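Long-range contacts in extracellular solute-binding protein, family 1 (Bifidobacterium longum subsp. infantis, PDB 6FTH), which probably captures human milk oligosaccharides outside the cell and hands them to an ABC transporter for import: residues Y251-I262 / W481-W491; N466-V474 / Q497-N506. All coordinates share one frame; numbering follows the deposited sequence.

Contact 1. Residues Y251-I262 / W481-W491; sequences YKQVIKYYHKLI and WMSKGGIDEEW
K256 and D488 form a salt bridge between helix 249-263 and the start of helix 487-500: K256 NZ lies 2.8 Å from D488 OD2, on the syn lone pair of that oxygen, while the bond to OD1 is weak. K252 works differently, laying its chain over one face of the W491 indole. Its CG stands anti to the backbone N (chi1 180°) and a bend at chi3 brings the ammonium back over the five-membered ring, with NZ 3.7 Å from the ring centroid in a cation-pi contact and CD in a CH-pi contact over the same face. The partner segment holds the tight turn joining helices 457-484 and 487-500 in the C-terminal region of this family 1 solute-binding protein: one helix ends at K484, G485 leaves helical geometry with positive phi, and G486 takes the N-cap position of the next. H259 sits against that turn. Its ND1 donates to M482 O at 2.8 Å, the oxygen lying in the imidazole plane though the donor stands well above the carbonyl plane, and G485 CA lies over one ring face in a CH-pi contact, 3.7 Å from the ring centroid. The remaining contacts are largely apolar. I255 CG2 touches W481 CB and I487 CD1, both at 3.7 Å. M482 CE touches Y258 CG at 3.8 Å, and M482 SD stands obliquely to that ring, 5.5 Å from its centroid, a Met-aromatic contact.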
loop_
_atom_site.group_PDB
_atom_site.type_symbol
_atom_site.label_atom_id
_atom_site.label_comp_id
_atom_site.label_asym_id
_atom_site.label_seq_id
_atom_site.Cartn_x
_atom_site.Cartn_y
_atom_site.Cartn_z
ATOM N N TYR A 251 -15.941 -15.413 -0.001
ATOM C CA TYR A 251 -15.467 -15.052 -1.339
ATOM C C TYR A 251 -16.506 -15.431 -2.390
ATOM O O TYR A 251 -16.803 -14.657 -3.312
ATOM C CB TYR A 251 -14.128 -15.769 -1.599
ATOM C CG TYR A 251 -13.323 -15.345 -2.818
ATOM C CD1 TYR A 251 -12.774 -14.078 -2.900
ATOM C CD2 TYR A 251 -13.076 -16.230 -3.846
ATOM C CE1 TYR A 251 -12.022 -13.686 -4.004
ATOM C CE2 TYR A 251 -12.316 -15.858 -4.947
ATOM C CZ TYR A 251 -11.799 -14.583 -5.022
ATOM O OH TYR A 251 -11.055 -14.173 -6.088
ATOM N N LYS A 252 -17.069 -16.630 -2.274
ATOM C CA LYS A 252 -18.139 -17.034 -3.182
ATOM C C LYS A 252 -19.295 -16.028 -3.167
ATOM O O LYS A 252 -19.817 -15.660 -4.224
ATOM C CB LYS A 252 -18.646 -18.427 -2.795
ATOM C CG LYS A 252 -19.791 -18.929 -3.700
ATOM C CD LYS A 252 -20.040 -20.452 -3.690
ATOM C CE LYS A 252 -20.113 -21.048 -2.318
ATOM N NZ LYS A 252 -20.451 -22.505 -2.419
ATOM N N GLN A 253 -19.713 -15.586 -1.984
ATOM C CA GLN A 253 -20.833 -14.657 -1.875
ATOM C C GLN A 253 -20.506 -13.297 -2.480
ATOM O O GLN A 253 -21.371 -12.679 -3.112
ATOM C CB GLN A 253 -21.275 -14.541 -0.420
ATOM C CG GLN A 253 -21.906 -15.846 0.133
ATOM C CD GLN A 253 -22.870 -16.509 -0.859
ATOM O OE1 GLN A 253 -23.738 -15.847 -1.432
ATOM N NE2 GLN A 253 -22.692 -17.814 -1.094
ATOM N N VAL A 254 -19.276 -12.810 -2.286
ATOM C CA VAL A 254 -18.866 -11.559 -2.923
ATOM C C VAL A 254 -18.967 -11.683 -4.436
ATOM O O VAL A 254 -19.467 -10.781 -5.125
ATOM C CB VAL A 254 -17.444 -11.174 -2.499
ATOM C CG1 VAL A 254 -16.925 -10.042 -3.367
ATOM C CG2 VAL A 254 -17.434 -10.786 -1.045
ATOM N N ILE A 255 -18.462 -12.796 -4.982
ATOM C CA ILE A 255 -18.514 -13.005 -6.425
ATOM C C ILE A 255 -19.959 -13.029 -6.922
ATOM O O ILE A 255 -20.292 -12.405 -7.945
ATOM C CB ILE A 255 -17.746 -14.287 -6.794
ATOM C CG1 ILE A 255 -16.240 -14.068 -6.616
ATOM C CG2 ILE A 255 -18.064 -14.665 -8.240
ATOM C CD1 ILE A 255 -15.402 -15.323 -6.675
ATOM N N LYS A 256 -20.846 -13.721 -6.208
ATOM C CA LYS A 256 -22.237 -13.798 -6.640
ATOM C C LYS A 256 -22.899 -12.423 -6.594
ATOM O O LYS A 256 -23.695 -12.086 -7.478
ATOM C CB LYS A 256 -22.994 -14.808 -5.788
ATOM C CG LYS A 256 -22.607 -16.252 -6.105
ATOM C CD LYS A 256 -23.448 -17.243 -5.309
ATOM C CE LYS A 256 -24.794 -17.490 -5.967
ATOM N NZ LYS A 256 -25.508 -18.629 -5.329
ATOM N N TYR A 257 -22.579 -11.621 -5.572
ATOM C CA TYR A 257 -23.136 -10.273 -5.477
ATOM C C TYR A 257 -22.680 -9.432 -6.650
ATOM O O TYR A 257 -23.497 -8.755 -7.294
ATOM C CB TYR A 257 -22.741 -9.636 -4.141
ATOM C CG TYR A 257 -23.297 -8.245 -3.897
ATOM C CD1 TYR A 257 -24.655 -8.039 -3.731
ATOM C CD2 TYR A 257 -22.456 -7.164 -3.795
ATOM C CE1 TYR A 257 -25.158 -6.775 -3.497
ATOM C CE2 TYR A 257 -22.948 -5.904 -3.552
ATOM C CZ TYR A 257 -24.289 -5.725 -3.386
ATOM O OH TYR A 257 -24.774 -4.458 -3.147
ATOM N N TYR A 258 -21.372 -9.458 -6.943
ATOM C CA TYR A 258 -20.868 -8.713 -8.098
ATOM C C TYR A 258 -21.521 -9.193 -9.381
ATOM O O TYR A 258 -21.840 -8.382 -10.256
ATOM C CB TYR A 258 -19.356 -8.798 -8.220
ATOM C CG TYR A 258 -18.625 -7.754 -7.386
ATOM C CD1 TYR A 258 -18.915 -6.393 -7.514
ATOM C CD2 TYR A 258 -17.655 -8.125 -6.461
ATOM C CE1 TYR A 258 -18.233 -5.438 -6.762
ATOM C CE2 TYR A 258 -16.987 -7.182 -5.709
ATOM C CZ TYR A 258 -17.277 -5.842 -5.856
ATOM O OH TYR A 258 -16.603 -4.901 -5.130
ATOM N N HIS A 259 -21.737 -10.501 -9.520
ATOM C CA HIS A 259 -22.371 -10.951 -10.761
ATOM C C HIS A 259 -23.798 -10.426 -10.869
ATOM O O HIS A 259 -24.244 -10.050 -11.959
ATOM C CB HIS A 259 -22.348 -12.467 -10.899
ATOM C CG HIS A 259 -23.033 -12.941 -12.141
ATOM N ND1 HIS A 259 -22.636 -12.538 -13.396
ATOM C CD2 HIS A 259 -24.128 -13.715 -12.320
ATOM C CE1 HIS A 259 -23.442 -13.072 -14.300
ATOM N NE2 HIS A 259 -24.355 -13.787 -13.671
ATOM N N LYS A 260 -24.516 -10.369 -9.751
ATOM C CA LYS A 260 -25.849 -9.798 -9.764
ATOM C C LYS A 260 -25.793 -8.349 -10.224
ATOM O O LYS A 260 -26.515 -7.946 -11.142
ATOM C CB LYS A 260 -26.479 -9.909 -8.374
ATOM C CG LYS A 260 -27.941 -9.430 -8.333
ATOM C CD LYS A 260 -28.538 -9.473 -6.932
ATOM C CE LYS A 260 -30.063 -9.257 -6.994
ATOM N NZ LYS A 260 -30.674 -8.999 -5.661
ATOM N N LEU A 261 -24.902 -7.563 -9.625
ATOM C CA LEU A 261 -24.760 -6.164 -10.005
ATOM C C LEU A 261 -24.405 -6.022 -11.480
ATOM O O LEU A 261 -24.988 -5.191 -12.192
ATOM C CB LEU A 261 -23.685 -5.500 -9.155
ATOM C CG LEU A 261 -23.927 -5.408 -7.640
ATOM C CD1 LEU A 261 -22.884 -4.487 -6.961
ATOM C CD2 LEU A 261 -25.315 -4.969 -7.273
ATOM N N ILE A 262 -23.413 -6.790 -11.941
ATOM C CA ILE A 262 -22.990 -6.735 -13.341
ATOM C C ILE A 262 -24.143 -7.105 -14.262
ATOM O O ILE A 262 -24.388 -6.435 -15.276
ATOM C CB ILE A 262 -21.751 -7.630 -13.559
ATOM C CG1 ILE A 262 -20.523 -7.003 -12.909
ATOM C CG2 ILE A 262 -21.466 -7.834 -15.060
ATOM C CD1 ILE A 262 -19.361 -7.967 -12.726
ATOM N N TRP A 481 -16.676 -15.782 -13.428
ATOM C CA TRP A 481 -17.869 -15.937 -12.617
ATOM C C TRP A 481 -18.531 -14.594 -12.324
ATOM O O TRP A 481 -19.762 -14.515 -12.229
ATOM C CB TRP A 481 -17.506 -16.597 -11.293
ATOM C CG TRP A 481 -17.140 -18.037 -11.386
ATOM C CD1 TRP A 481 -17.536 -18.939 -12.336
ATOM C CD2 TRP A 481 -16.301 -18.752 -10.472
ATOM N NE1 TRP A 481 -16.998 -20.180 -12.055
ATOM C CE2 TRP A 481 -16.238 -20.087 -10.915
ATOM C CE3 TRP A 481 -15.608 -18.390 -9.310
ATOM C CZ2 TRP A 481 -15.503 -21.064 -10.242
ATOM C CZ3 TRP A 481 -14.868 -19.373 -8.632
ATOM C CH2 TRP A 481 -14.822 -20.688 -9.107
ATOM N N MET A 482 -17.738 -13.537 -12.149
ATOM C CA MET A 482 -18.320 -12.219 -11.928
ATOM C C MET A 482 -19.068 -11.735 -13.168
ATOM O O MET A 482 -20.177 -11.186 -13.065
ATOM C CB MET A 482 -17.210 -11.236 -11.543
ATOM C CG MET A 482 -16.721 -11.391 -10.081
ATOM S SD MET A 482 -15.250 -10.428 -9.716
ATOM C CE MET A 482 -15.907 -8.739 -9.863
ATOM N N SER A 483 -18.483 -11.948 -14.345
ATOM C CA SER A 483 -19.068 -11.439 -15.583
ATOM C C SER A 483 -20.193 -12.330 -16.087
ATOM O O SER A 483 -21.245 -11.827 -16.505
ATOM C CB SER A 483 -17.993 -11.327 -16.648
ATOM O OG SER A 483 -17.079 -10.290 -16.336
ATOM N N LYS A 484 -19.993 -13.651 -16.070
ATOM C CA LYS A 484 -20.881 -14.554 -16.790
ATOM C C LYS A 484 -21.653 -15.527 -15.908
ATOM O O LYS A 484 -22.495 -16.270 -16.429
ATOM C CB LYS A 484 -20.088 -15.338 -17.845
ATOM C CG LYS A 484 -19.384 -14.470 -18.869
ATOM C CD LYS A 484 -18.326 -15.270 -19.623
ATOM C CE LYS A 484 -17.586 -14.425 -20.651
ATOM N NZ LYS A 484 -18.482 -13.941 -21.743
ATOM N N GLY A 485 -21.396 -15.563 -14.602
ATOM C CA GLY A 485 -22.035 -16.540 -13.744
ATOM C C GLY A 485 -21.317 -17.883 -13.771
ATOM O O GLY A 485 -20.224 -18.033 -14.326
ATOM N N GLY A 486 -21.954 -18.867 -13.137
ATOM C CA GLY A 486 -21.494 -20.243 -13.167
ATOM C C GLY A 486 -20.857 -20.737 -11.886
ATOM O O GLY A 486 -20.494 -21.920 -11.814
ATOM N N ILE A 487 -20.725 -19.890 -10.864
ATOM C CA ILE A 487 -19.889 -20.240 -9.714
ATOM C C ILE A 487 -20.438 -21.459 -8.971
ATOM O O ILE A 487 -19.672 -22.329 -8.536
ATOM C CB ILE A 487 -19.657 -19.029 -8.786
ATOM C CG1 ILE A 487 -18.627 -19.377 -7.712
ATOM C CG2 ILE A 487 -20.944 -18.576 -8.107
ATOM C CD1 ILE A 487 -18.094 -18.143 -6.971
ATOM N N ASP A 488 -21.761 -21.554 -8.812
ATOM C CA ASP A 488 -22.302 -22.587 -7.938
ATOM C C ASP A 488 -21.926 -23.980 -8.435
ATOM O O ASP A 488 -21.554 -24.849 -7.639
ATOM C CB ASP A 488 -23.818 -22.454 -7.814
ATOM C CG ASP A 488 -24.252 -21.348 -6.837
ATOM O OD1 ASP A 488 -23.500 -21.001 -5.902
ATOM O OD2 ASP A 488 -25.381 -20.845 -6.999
ATOM N N GLU A 489 -21.986 -24.209 -9.741
ATOM C CA GLU A 489 -21.703 -25.539 -10.266
ATOM C C GLU A 489 -20.215 -25.798 -10.496
ATOM O O GLU A 489 -19.825 -26.952 -10.682
ATOM C CB GLU A 489 -22.491 -25.767 -11.562
ATOM C CG GLU A 489 -22.146 -24.805 -12.685
ATOM C CD GLU A 489 -23.114 -23.622 -12.807
ATOM O OE1 GLU A 489 -23.674 -23.163 -11.781
ATOM O OE2 GLU A 489 -23.308 -23.154 -13.950
ATOM N N GLU A 490 -19.372 -24.762 -10.505
ATOM C CA GLU A 490 -17.937 -24.926 -10.706
ATOM C C GLU A 490 -17.123 -24.773 -9.424
ATOM O O GLU A 490 -15.906 -24.989 -9.446
ATOM C CB GLU A 490 -17.436 -23.923 -11.760
ATOM C CG GLU A 490 -18.117 -24.132 -13.101
ATOM C CD GLU A 490 -17.650 -23.201 -14.180
ATOM O OE1 GLU A 490 -16.835 -22.287 -13.924
ATOM O OE2 GLU A 490 -18.106 -23.385 -15.325
ATOM N N TRP A 491 -17.761 -24.410 -8.321
ATOM C CA TRP A 491 -17.030 -24.049 -7.106
ATOM C C TRP A 491 -16.265 -25.234 -6.516
ATOM O O TRP A 491 -15.093 -25.105 -6.153
ATOM C CB TRP A 491 -18.022 -23.496 -6.093
ATOM C CG TRP A 491 -17.441 -23.086 -4.785
ATOM C CD1 TRP A 491 -17.581 -23.736 -3.614
ATOM C CD2 TRP A 491 -16.649 -21.915 -4.504
ATOM N NE1 TRP A 491 -16.922 -23.070 -2.619
ATOM C CE2 TRP A 491 -16.343 -21.942 -3.142
ATOM C CE3 TRP A 491 -16.179 -20.852 -5.281
ATOM C CZ2 TRP A 491 -15.590 -20.935 -2.522
ATOM C CZ3 TRP A 491 -15.431 -19.871 -4.677
ATOM C CH2 TRP A 491 -15.133 -19.923 -3.311
HETATM O O HOH W 1 -21.485 -24.560 -4.913
#

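Contact 2. Residues N466-V474 / Q497-N506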
loop_
_atom_site.group_PDB
_atom_site.type_symbol
_atom_site.label_atom_id
_atom_site.label_comp_id
_atom_site.label_asym_id
_atom_site.label_seq_id
_atom_site.Cartn_x
_atom_site.Cartn_y
_atom_site.Cartn_z
ATOM N N ASN A 466 3.882 -21.884 -5.482
ATOM C CA ASN A 466 2.500 -22.319 -5.472
ATOM C C ASN A 466 1.567 -21.177 -5.875
ATOM O O ASN A 466 0.620 -21.382 -6.651
ATOM C CB ASN A 466 2.116 -22.819 -4.075
ATOM C CG ASN A 466 2.761 -24.150 -3.705
ATOM O OD1 ASN A 466 3.328 -24.865 -4.540
ATOM N ND2 ASN A 466 2.652 -24.499 -2.427
ATOM N N ASN A 467 1.811 -19.969 -5.347
ATOM C CA ASN A 467 0.951 -18.828 -5.671
ATOM C C ASN A 467 0.950 -18.546 -7.162
ATOM O O ASN A 467 -0.060 -18.083 -7.696
ATOM C CB ASN A 467 1.396 -17.554 -4.955
ATOM C CG ASN A 467 1.066 -17.546 -3.468
ATOM O OD1 ASN A 467 0.230 -18.324 -2.990
ATOM N ND2 ASN A 467 1.707 -16.646 -2.734
ATOM N N ALA A 468 2.066 -18.793 -7.849
ATOM C CA ALA A 468 2.096 -18.493 -9.278
ATOM C C ALA A 468 1.065 -19.323 -10.025
ATOM O O ALA A 468 0.424 -18.838 -10.963
ATOM C CB ALA A 468 3.492 -18.729 -9.842
ATOM N N GLN A 469 0.881 -20.581 -9.623
ATOM C CA GLN A 469 -0.105 -21.417 -10.280
ATOM C C GLN A 469 -1.508 -21.132 -9.768
ATOM O O GLN A 469 -2.471 -21.065 -10.550
ATOM C CB GLN A 469 0.240 -22.899 -10.064
ATOM C CG GLN A 469 1.673 -23.264 -10.459
ATOM C CD GLN A 469 1.963 -22.920 -11.915
ATOM O OE1 GLN A 469 1.076 -22.984 -12.765
ATOM N NE2 GLN A 469 3.172 -22.485 -12.184
ATOM N N ILE A 470 -1.636 -20.951 -8.447
ATOM C CA ILE A 470 -2.935 -20.647 -7.852
ATOM C C ILE A 470 -3.520 -19.382 -8.475
ATOM O O ILE A 470 -4.714 -19.323 -8.796
ATOM C CB ILE A 470 -2.771 -20.500 -6.325
ATOM C CG1 ILE A 470 -2.498 -21.857 -5.668
ATOM C CG2 ILE A 470 -3.994 -19.834 -5.689
ATOM C CD1 ILE A 470 -1.916 -21.741 -4.282
ATOM N N SER A 471 -2.687 -18.359 -8.655
ATOM C CA SER A 471 -3.219 -17.068 -9.070
ATOM C C SER A 471 -3.815 -17.130 -10.468
ATOM O O SER A 471 -4.821 -16.458 -10.737
ATOM C CB SER A 471 -2.148 -15.992 -8.960
ATOM O OG SER A 471 -1.034 -16.267 -9.762
ATOM N N ASN A 472 -3.229 -17.933 -11.362
ATOM C CA ASN A 472 -3.781 -18.052 -12.709
ATOM C C ASN A 472 -5.209 -18.577 -12.664
ATOM O O ASN A 472 -6.095 -18.063 -13.358
ATOM C CB ASN A 472 -2.934 -18.990 -13.569
ATOM C CG ASN A 472 -1.533 -18.472 -13.840
ATOM O OD1 ASN A 472 -1.297 -17.270 -13.936
ATOM N ND2 ASN A 472 -0.591 -19.405 -13.997
ATOM N N VAL A 473 -5.457 -19.605 -11.851
ATOM C CA VAL A 473 -6.799 -20.158 -11.735
ATOM C C VAL A 473 -7.733 -19.145 -11.098
ATOM O O VAL A 473 -8.841 -18.911 -11.586
ATOM C CB VAL A 473 -6.771 -21.479 -10.941
ATOM C CG1 VAL A 473 -8.177 -22.026 -10.690
ATOM C CG2 VAL A 473 -5.874 -22.515 -11.658
ATOM N N VAL A 474 -7.311 -18.551 -9.979
ATOM C CA VAL A 474 -8.181 -17.636 -9.245
ATOM C C VAL A 474 -8.602 -16.477 -10.138
ATOM O O VAL A 474 -9.786 -16.113 -10.186
ATOM C CB VAL A 474 -7.483 -17.133 -7.965
ATOM C CG1 VAL A 474 -8.312 -16.009 -7.295
ATOM C CG2 VAL A 474 -7.301 -18.262 -6.959
ATOM N N GLN A 497 -9.068 -27.895 -7.202
ATOM C CA GLN A 497 -7.943 -27.517 -8.042
ATOM C C GLN A 497 -6.920 -26.695 -7.262
ATOM O O GLN A 497 -5.710 -26.918 -7.387
ATOM C CB GLN A 497 -8.419 -26.769 -9.303
ATOM C CG GLN A 497 -7.314 -26.473 -10.299
ATOM C CD GLN A 497 -7.821 -25.874 -11.600
ATOM O OE1 GLN A 497 -8.975 -25.472 -11.707
ATOM N NE2 GLN A 497 -6.960 -25.831 -12.595
ATOM N N LEU A 498 -7.375 -25.722 -6.456
ATOM C CA LEU A 498 -6.422 -24.914 -5.694
ATOM C C LEU A 498 -5.661 -25.768 -4.690
ATOM O O LEU A 498 -4.452 -25.589 -4.498
ATOM C CB LEU A 498 -7.134 -23.758 -4.977
ATOM C CG LEU A 498 -7.853 -22.753 -5.902
ATOM C CD1 LEU A 498 -8.192 -21.476 -5.099
ATOM C CD2 LEU A 498 -7.022 -22.392 -7.142
ATOM N N ASP A 499 -6.350 -26.721 -4.074
ATOM C CA ASP A 499 -5.687 -27.661 -3.164
ATOM C C ASP A 499 -4.615 -28.457 -3.898
ATOM O O ASP A 499 -3.504 -28.632 -3.386
ATOM C CB ASP A 499 -6.717 -28.602 -2.547
ATOM C CG ASP A 499 -7.552 -27.939 -1.450
ATOM O OD1 ASP A 499 -7.310 -26.756 -1.146
ATOM O OD2 ASP A 499 -8.452 -28.609 -0.901
ATOM N N SER A 500 -4.909 -28.900 -5.126
ATOM C CA SER A 500 -3.927 -29.638 -5.913
ATOM C C SER A 500 -2.708 -28.797 -6.257
ATOM O O SER A 500 -1.646 -29.354 -6.542
ATOM C CB SER A 500 -4.571 -30.144 -7.206
ATOM O OG SER A 500 -4.653 -29.131 -8.196
ATOM N N LEU A 501 -2.836 -27.471 -6.225
ATOM C CA LEU A 501 -1.759 -26.538 -6.497
ATOM C C LEU A 501 -1.047 -26.066 -5.232
ATOM O O LEU A 501 -0.167 -25.205 -5.306
ATOM C CB LEU A 501 -2.309 -25.351 -7.318
ATOM C CG LEU A 501 -2.933 -25.729 -8.667
ATOM C CD1 LEU A 501 -3.573 -24.514 -9.312
ATOM C CD2 LEU A 501 -1.842 -26.284 -9.592
ATOM N N GLY A 502 -1.392 -26.631 -4.075
ATOM C CA GLY A 502 -0.666 -26.364 -2.850
ATOM C C GLY A 502 -1.294 -25.340 -1.924
ATOM O O GLY A 502 -0.619 -24.892 -1.001
ATOM N N LEU A 503 -2.552 -24.935 -2.162
ATOM C CA LEU A 503 -3.153 -23.910 -1.300
ATOM C C LEU A 503 -3.049 -24.272 0.175
ATOM O O LEU A 503 -2.722 -23.410 1.000
ATOM C CB LEU A 503 -4.607 -23.660 -1.684
ATOM C CG LEU A 503 -5.317 -22.584 -0.863
ATOM C CD1 LEU A 503 -4.612 -21.284 -1.040
ATOM C CD2 LEU A 503 -6.762 -22.441 -1.287
ATOM N N GLN A 504 -3.335 -25.527 0.530
ATOM C CA GLN A 504 -3.354 -25.887 1.952
ATOM C C GLN A 504 -1.952 -25.930 2.543
ATOM O O GLN A 504 -1.783 -25.672 3.746
ATOM C CB GLN A 504 -4.084 -27.203 2.181
ATOM C CG GLN A 504 -5.505 -27.205 1.742
ATOM C CD GLN A 504 -6.255 -26.042 2.303
ATOM O OE1 GLN A 504 -6.139 -25.728 3.487
ATOM N NE2 GLN A 504 -6.996 -25.353 1.448
ATOM N N GLU A 505 -0.931 -26.226 1.728
ATOM C CA GLU A 505 0.444 -26.064 2.171
ATOM C C GLU A 505 0.726 -24.601 2.480
ATOM O O GLU A 505 1.358 -24.266 3.490
ATOM C CB GLU A 505 1.405 -26.574 1.087
ATOM C CG GLU A 505 2.886 -26.404 1.446
ATOM C CD GLU A 505 3.832 -26.938 0.367
ATOM O OE1 GLU A 505 3.463 -26.890 -0.840
ATOM O OE2 GLU A 505 4.943 -27.392 0.739
ATOM N N ASN A 506 0.264 -23.708 1.606
ATOM C CA ASN A 506 0.478 -22.285 1.827
ATOM C C ASN A 506 -0.222 -21.812 3.102
ATOM O O ASN A 506 0.335 -21.016 3.861
ATOM C CB ASN A 506 -0.027 -21.491 0.611
ATOM C CG ASN A 506 0.931 -21.514 -0.560
ATOM O OD1 ASN A 506 1.826 -22.331 -0.627
ATOM N ND2 ASN A 506 0.762 -20.561 -1.472
HETATM O O HOH W 2 5.088 -26.945 -3.238
#
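The amide nitrogen of N466 spends both of its hydrogens across the contact: ND2 donates to N506 OD1 at 2.9 Å and to E505 OE1 at 3.0 Å. Both acceptors lie close to the N466 amide plane, and both bonds are fairly straight, at 160° and 158°, so the amide is fixed in rotation. A water donates to N466 OD1 and to E505 OE1, bridging the two side chains. With an alanine at N466, N506 OD1 and E505 OE1 would probably lose their shared donor and the E505 carboxylate would be freer to swing. Beyond the amides, toward V474, the contact turns apolar. I470 and L501 run past one another head to tail, I470 CG1 3.9 Å from L501 CB, and V473 CG1 rests on L498 CD2 at 3.7 Å. With CG anti to the carbonyl carbon (chi1 -61°), L498 also reaches V474, its CD1 3.8 Å from V474 CG2. G502, with positive phi, is the C-prime residue of a Schellman motif ending helix 487-500, where L503 N bonds to L498 O. Helix 457-484 thus packs across the junction of helices 487-500 and 503-518, with Y494 of helix 487-500 against V473 and V474, and L246 from a loop covering I470.

How the contacts relate
Contacts 1 and 2 lie about 20 Å apart, centre to centre, on the same side of the chain's centre, and both draw on helices 457-484 and 487-500. Along the chain their segments alternate: 251-262 comes first, then 466-474, 481-491 and 497-506. Contact 2 holds the C-terminal helices to one another over a short sequence distance, whereas contact 1 ties the turn between two of them to helix 249-263, more than 200 residues earlier. They meet directly where Y251 OH, hydrogen-bonded to T478 OG1 of helix 457-484, packs against V474 CG1. Together they illustrate how a long C-terminal helical arm can be folded upon itself and docked onto an earlier helix of a solute-binding protein.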